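BDI_3064 protein (Parabacteroides distasonis ATCC 8503, PDB 5Z06) hydrolyses linear beta-1,2-glucan and beta-1,2-glucooligosaccharides of four or more units as an exo-acting enzyme, releasing sophorose from the non-reducing end. Local coordinates at residues A[238-243]-A[313-318]; A[318-323]-A[380-385]. One frame throughout, in Å; residues are numbered along the deposited sequence.

Interaction 1 (A[238-243]-A[313-318]); sequences RPWMNR and NIPGRN
The indole of W240 lies with one face against the ring of P315. P315 CB stands almost on the normal through the centre of the six-membered ring, 3.5 Å from that centroid and 5° off the normal, a CH-pi contact over the face. P315 CG follows it toward the rim and comes 3.5 Å from W240 CH2. On the opposite face, offset toward the NE1 rim, sits CB of R238 from the same loop; Y6 adds an edge-to-face ring contact. I314 meets the indole obliquely, its CG2 methyl 3.9 Å from W240 CE3. The same methyl also receives M241, whose chain, bent at both chi2 and chi3, curls back until its CE is 4.1 Å from I314 CG2. With CG lodged between the backbone N and the carbonyl carbon (chi1 49°), the W240 indole stands out from a type I turn, R238 to M241, closed by the bond from M241 N to R238 O. P315 follows a cis peptide after I314, at the end of strand 313-314. The contact thus joins the turn between strands 232-237 and 243-247 to the loop that follows strand 313-314, itself paired with strand 663-664. Polar groups bond outward: P315 O accepts from N78, and the R238 guanidinium pairs with D7 and E12, the latter a calcium ligand. Across the two segments themselves the attraction, with CH groups of a proline set against a pi face, is probably mainly dispersive, and depends on close fit more than on charge.

Interaction 2 (A[318-323]-A[380-385]); sequences NDMIAT and VAFFGP
M320 carries this contact, burying more surface in it than F382 or V380, and its thioether end packs on both these residues of the loop, the sulfur touching each and the methyl reaching the ring of F382. With CG anti to the backbone N (chi1 -172°) and chi2 also extended, the chain runs straight out from strand 320-322; the single bend, at chi3, then turns the methyl over the phenyl ring. M320 CE sits above the centre of the F382 ring, 3.6 Å from the centroid and 9° off the normal, as a CH-pi contact. The sulfur is set back toward the root of the ring: M320 SD is 3.6 Å from F382 CG, and its line to the centroid leans 34° from the normal. Sulfur and methyl together make a Met-aromatic contact, the side chains crossing at about a right angle. The strand that bears M320 pairs antiparallel with strand 371-373 and leads directly into helix 323-338, with A322 at the N-cap position. Residues 380-385 lie in the loop between strands 371-373 and 390-391, where A381 centres an inverse gamma turn and a type I turn runs from A381 to G384. F371 of the neighbouring strand meets the F382 ring edge-to-face and also touches M320. Replacing F382 by an alanine is likely to leave the methyl and sulfur of M320 without their aromatic partner, opening a gap beside F371 and leaving the methyl less restrained. V380 takes the flank of the thioether: V380 CG1 is 3.7 Å from M320 SD, while V380 CG2 lies 4.2 Å from M320 CG, nearer the methionine backbone.

How the interactions relate
The two contacts lie in series along the chain, interaction 1 closing before interaction 2 opens, with centres about 16 Å apart. They share N318, and strands 313-314 and 320-322 follow one another on either side of it. R317, in the second segment of interaction 1, reaches interaction 2: its NH2 packs 3.6 Å from F382 CE1, while its NE forms a salt bridge with D79. One continuous run, 313-323, is therefore tied first to the loop after strand 232-237 of the four-stranded antiparallel sheet, then to the loop after strand 371-373. It packs at its start against the beta-rich N-terminal portion and leads at its end into helix 323-338.

Interaction 1 (A[238-243]-A[313-318])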
loop_
_atom_site.group_PDB
_atom_site.type_symbol
_atom_site.label_atom_id
_atom_site.label_comp_id
_atom_site.label_asym_id
_atom_site.label_seq_id
_atom_site.Cartn_x
_atom_site.Cartn_y
_atom_site.Cartn_z
ATOM N N ARG A 238 3.325 -6.180 14.667
ATOM C CA ARG A 238 3.894 -4.982 15.204
ATOM C C ARG A 238 2.774 -4.086 15.749
ATOM O O ARG A 238 1.632 -4.190 15.286
ATOM C CB ARG A 238 4.653 -4.262 14.100
ATOM C CG ARG A 238 5.884 -4.987 13.603
ATOM C CD ARG A 238 6.997 -4.833 14.605
ATOM N NE ARG A 238 8.138 -5.684 14.312
ATOM C CZ ARG A 238 9.272 -5.699 15.018
ATOM N NH1 ARG A 238 9.438 -4.880 16.049
ATOM N NH2 ARG A 238 10.262 -6.539 14.683
ATOM N N PRO A 239 3.093 -3.199 16.719
ATOM C CA PRO A 239 2.093 -2.351 17.413
ATOM C C PRO A 239 1.217 -1.430 16.533
ATOM O O PRO A 239 0.126 -1.076 16.936
ATOM C CB PRO A 239 2.948 -1.507 18.382
ATOM C CG PRO A 239 4.285 -2.160 18.418
ATOM C CD PRO A 239 4.469 -2.816 17.089
ATOM N N TRP A 240 1.708 -1.079 15.348
ATOM C CA TRP A 240 0.954 -0.332 14.321
ATOM C C TRP A 240 -0.163 -1.137 13.642
ATOM O O TRP A 240 -0.974 -0.576 12.904
ATOM C CB TRP A 240 1.901 0.268 13.249
ATOM C CG TRP A 240 2.927 -0.681 12.649
ATOM C CD1 TRP A 240 4.228 -0.845 13.060
ATOM C CD2 TRP A 240 2.751 -1.561 11.532
ATOM N NE1 TRP A 240 4.862 -1.785 12.269
ATOM C CE2 TRP A 240 3.977 -2.238 11.328
ATOM C CE3 TRP A 240 1.685 -1.841 10.682
ATOM C CZ2 TRP A 240 4.153 -3.184 10.312
ATOM C CZ3 TRP A 240 1.854 -2.788 9.675
ATOM C CH2 TRP A 240 3.080 -3.445 9.494
ATOM N N MET A 241 -0.224 -2.439 13.902
ATOM C CA MET A 241 -1.323 -3.263 13.429
ATOM C C MET A 241 -1.980 -3.956 14.635
ATOM O O MET A 241 -1.421 -4.900 15.172
ATOM C CB MET A 241 -0.754 -4.260 12.406
ATOM C CG MET A 241 -1.746 -5.052 11.583
ATOM S SD MET A 241 -2.896 -4.069 10.621
ATOM C CE MET A 241 -1.757 -3.304 9.480
ATOM N N ASN A 242 -3.163 -3.487 15.046
ATOM C CA ASN A 242 -3.972 -4.106 16.114
ATOM C C ASN A 242 -4.935 -5.170 15.586
ATOM O O ASN A 242 -6.091 -5.305 16.028
ATOM C CB ASN A 242 -4.777 -3.042 16.859
ATOM C CG ASN A 242 -3.894 -2.032 17.551
ATOM O OD1 ASN A 242 -2.816 -2.360 18.080
ATOM N ND2 ASN A 242 -4.337 -0.787 17.539
ATOM N N ARG A 243 -4.424 -5.966 14.666
ATOM C CA ARG A 243 -5.256 -6.772 13.849
ATOM C C ARG A 243 -4.431 -7.872 13.274
ATOM O O ARG A 243 -3.285 -7.641 12.926
ATOM C CB ARG A 243 -5.749 -5.914 12.705
ATOM C CG ARG A 243 -7.164 -6.191 12.440
ATOM C CD ARG A 243 -7.657 -5.463 11.208
ATOM N NE ARG A 243 -8.926 -4.905 11.581
ATOM C CZ ARG A 243 -10.016 -5.605 11.862
ATOM N NH1 ARG A 243 -10.062 -6.925 11.736
ATOM N NH2 ARG A 243 -11.096 -4.954 12.225
ATOM N N ASN A 313 0.287 5.317 3.457
ATOM C CA ASN A 313 0.430 3.870 3.434
ATOM C C ASN A 313 0.664 3.368 4.842
ATOM O O ASN A 313 1.102 4.126 5.706
ATOM C CB ASN A 313 1.588 3.414 2.512
ATOM C CG ASN A 313 2.925 3.929 2.961
ATOM O OD1 ASN A 313 3.227 5.113 2.789
ATOM N ND2 ASN A 313 3.723 3.059 3.577
ATOM N N ILE A 314 0.380 2.083 5.028
ATOM C CA ILE A 314 0.604 1.363 6.286
ATOM C C ILE A 314 1.341 0.056 5.945
ATOM O O ILE A 314 0.864 -0.716 5.083
ATOM C CB ILE A 314 -0.735 1.080 7.004
ATOM C CG1 ILE A 314 -1.543 2.393 7.165
ATOM C CG2 ILE A 314 -0.510 0.394 8.351
ATOM C CD1 ILE A 314 -2.881 2.226 7.887
ATOM N N PRO A 315 2.495 -0.196 6.565
ATOM C CA PRO A 315 3.137 0.701 7.509
ATOM C C PRO A 315 3.869 1.810 6.785
ATOM O O PRO A 315 4.629 1.549 5.846
ATOM C CB PRO A 315 4.130 -0.200 8.218
ATOM C CG PRO A 315 4.501 -1.235 7.193
ATOM C CD PRO A 315 3.256 -1.453 6.399
ATOM N N GLY A 316 3.629 3.041 7.210
ATOM C CA GLY A 316 4.283 4.207 6.623
ATOM C C GLY A 316 4.523 5.253 7.692
ATOM O O GLY A 316 4.803 4.906 8.843
ATOM N N ARG A 317 4.433 6.523 7.310
ATOM C CA ARG A 317 4.416 7.610 8.273
ATOM C C ARG A 317 3.194 7.437 9.124
ATOM O O ARG A 317 2.113 7.148 8.622
ATOM C CB ARG A 317 4.342 8.968 7.594
ATOM C CG ARG A 317 5.555 9.259 6.747
ATOM C CD ARG A 317 6.814 9.383 7.594
ATOM N NE ARG A 317 7.896 9.803 6.722
ATOM C CZ ARG A 317 8.137 11.062 6.370
ATOM N NH1 ARG A 317 7.392 12.065 6.836
ATOM N NH2 ARG A 317 9.142 11.321 5.550
ATOM N N ASN A 318 3.387 7.583 10.418
ATOM C CA ASN A 318 2.316 7.462 11.362
ATOM C C ASN A 318 1.342 8.645 11.249
ATOM O O ASN A 318 0.117 8.495 11.441
ATOM C CB ASN A 318 2.910 7.343 12.766
ATOM C CG ASN A 318 1.854 7.205 13.834
ATOM O OD1 ASN A 318 1.804 7.993 14.794
ATOM N ND2 ASN A 318 0.983 6.215 13.669
#

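Interaction 2 (A[318-323]-A[380-385])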
loop_
_atom_site.group_PDB
_atom_site.type_symbol
_atom_site.label_atom_id
_atom_site.label_comp_id
_atom_site.label_asym_id
_atom_site.label_seq_id
_atom_site.Cartn_x
_atom_site.Cartn_y
_atom_site.Cartn_z
ATOM N N ASN A 318 3.387 7.583 10.418
ATOM C CA ASN A 318 2.316 7.462 11.362
ATOM C C ASN A 318 1.342 8.645 11.249
ATOM O O ASN A 318 0.117 8.495 11.441
ATOM C CB ASN A 318 2.910 7.343 12.766
ATOM C CG ASN A 318 1.854 7.205 13.834
ATOM O OD1 ASN A 318 1.804 7.993 14.794
ATOM N ND2 ASN A 318 0.983 6.215 13.669
ATOM N N ASP A 319 1.873 9.823 10.941
ATOM C CA ASP A 319 1.098 11.064 11.041
ATOM C C ASP A 319 0.700 11.666 9.719
ATOM O O ASP A 319 -0.162 12.535 9.675
ATOM C CB ASP A 319 1.889 12.113 11.821
ATOM C CG ASP A 319 2.219 11.666 13.237
ATOM O OD1 ASP A 319 1.510 10.805 13.804
ATOM O OD2 ASP A 319 3.196 12.192 13.780
ATOM N N MET A 320 1.302 11.204 8.637
ATOM C CA MET A 320 1.113 11.854 7.374
ATOM C C MET A 320 -0.079 11.271 6.668
ATOM O O MET A 320 -0.117 10.078 6.392
ATOM C CB MET A 320 2.355 11.692 6.513
ATOM C CG MET A 320 2.327 12.496 5.254
ATOM S SD MET A 320 3.822 12.167 4.321
ATOM C CE MET A 320 3.464 10.535 3.663
ATOM N N ILE A 321 -1.034 12.137 6.352
ATOM C CA ILE A 321 -2.179 11.769 5.536
ATOM C C ILE A 321 -2.002 12.239 4.117
ATOM O O ILE A 321 -1.284 13.193 3.840
ATOM C CB ILE A 321 -3.526 12.200 6.142
ATOM C CG1 ILE A 321 -3.699 13.715 6.242
ATOM C CG2 ILE A 321 -3.698 11.533 7.485
ATOM C CD1 ILE A 321 -4.466 14.319 5.091
ATOM N N ALA A 322 -2.590 11.477 3.208
ATOM C CA ALA A 322 -2.574 11.788 1.787
ATOM C C ALA A 322 -3.979 12.290 1.486
ATOM O O ALA A 322 -4.958 11.623 1.798
ATOM C CB ALA A 322 -2.253 10.556 0.970
ATOM N N THR A 323 -4.070 13.485 0.918
ATOM C CA THR A 323 -5.347 14.121 0.738
ATOM C C THR A 323 -6.174 13.492 -0.353
ATOM O O THR A 323 -7.384 13.414 -0.214
ATOM C CB THR A 323 -5.147 15.603 0.433
ATOM O OG1 THR A 323 -4.203 15.711 -0.621
ATOM C CG2 THR A 323 -4.621 16.291 1.673
ATOM N N VAL A 380 3.283 18.401 4.475
ATOM C CA VAL A 380 4.503 17.627 4.528
ATOM C C VAL A 380 4.981 17.579 3.089
ATOM O O VAL A 380 4.236 17.185 2.206
ATOM C CB VAL A 380 4.252 16.194 5.081
ATOM C CG1 VAL A 380 5.531 15.361 5.053
ATOM C CG2 VAL A 380 3.678 16.271 6.494
ATOM N N ALA A 381 6.227 17.974 2.869
ATOM C CA ALA A 381 6.837 17.981 1.551
ATOM C C ALA A 381 7.460 16.604 1.299
ATOM O O ALA A 381 8.655 16.447 1.053
ATOM C CB ALA A 381 7.860 19.105 1.461
ATOM N N PHE A 382 6.593 15.599 1.317
ATOM C CA PHE A 382 7.005 14.213 1.265
ATOM C C PHE A 382 7.711 13.853 -0.035
ATOM O O PHE A 382 8.646 13.079 -0.014
ATOM C CB PHE A 382 5.792 13.308 1.455
ATOM C CG PHE A 382 6.135 11.855 1.568
ATOM C CD1 PHE A 382 6.943 11.401 2.605
ATOM C CD2 PHE A 382 5.647 10.936 0.642
ATOM C CE1 PHE A 382 7.256 10.065 2.722
ATOM C CE2 PHE A 382 5.956 9.597 0.751
ATOM C CZ PHE A 382 6.761 9.160 1.793
ATOM N N PHE A 383 7.250 14.414 -1.148
ATOM C CA PHE A 383 7.853 14.170 -2.466
ATOM C C PHE A 383 9.043 15.069 -2.808
ATOM O O PHE A 383 9.604 14.969 -3.912
ATOM C CB PHE A 383 6.795 14.293 -3.574
ATOM C CG PHE A 383 5.824 13.153 -3.638
ATOM C CD1 PHE A 383 5.977 11.988 -2.876
ATOM C CD2 PHE A 383 4.788 13.221 -4.543
ATOM C CE1 PHE A 383 5.081 10.957 -2.994
ATOM C CE2 PHE A 383 3.893 12.185 -4.666
ATOM C CZ PHE A 383 4.041 11.058 -3.883
ATOM N N GLY A 384 9.424 15.933 -1.883
ATOM C CA GLY A 384 10.569 16.780 -2.049
ATOM C C GLY A 384 10.197 18.201 -1.727
ATOM O O GLY A 384 9.007 18.533 -1.676
ATOM N N PRO A 385 11.214 19.058 -1.537
ATOM C CA PRO A 385 11.003 20.441 -1.078
ATOM C C PRO A 385 10.241 21.330 -2.073
ATOM O O PRO A 385 9.689 22.337 -1.679
ATOM C CB PRO A 385 12.435 20.949 -0.841
ATOM C CG PRO A 385 13.260 20.173 -1.844
ATOM C CD PRO A 385 12.638 18.794 -1.850
#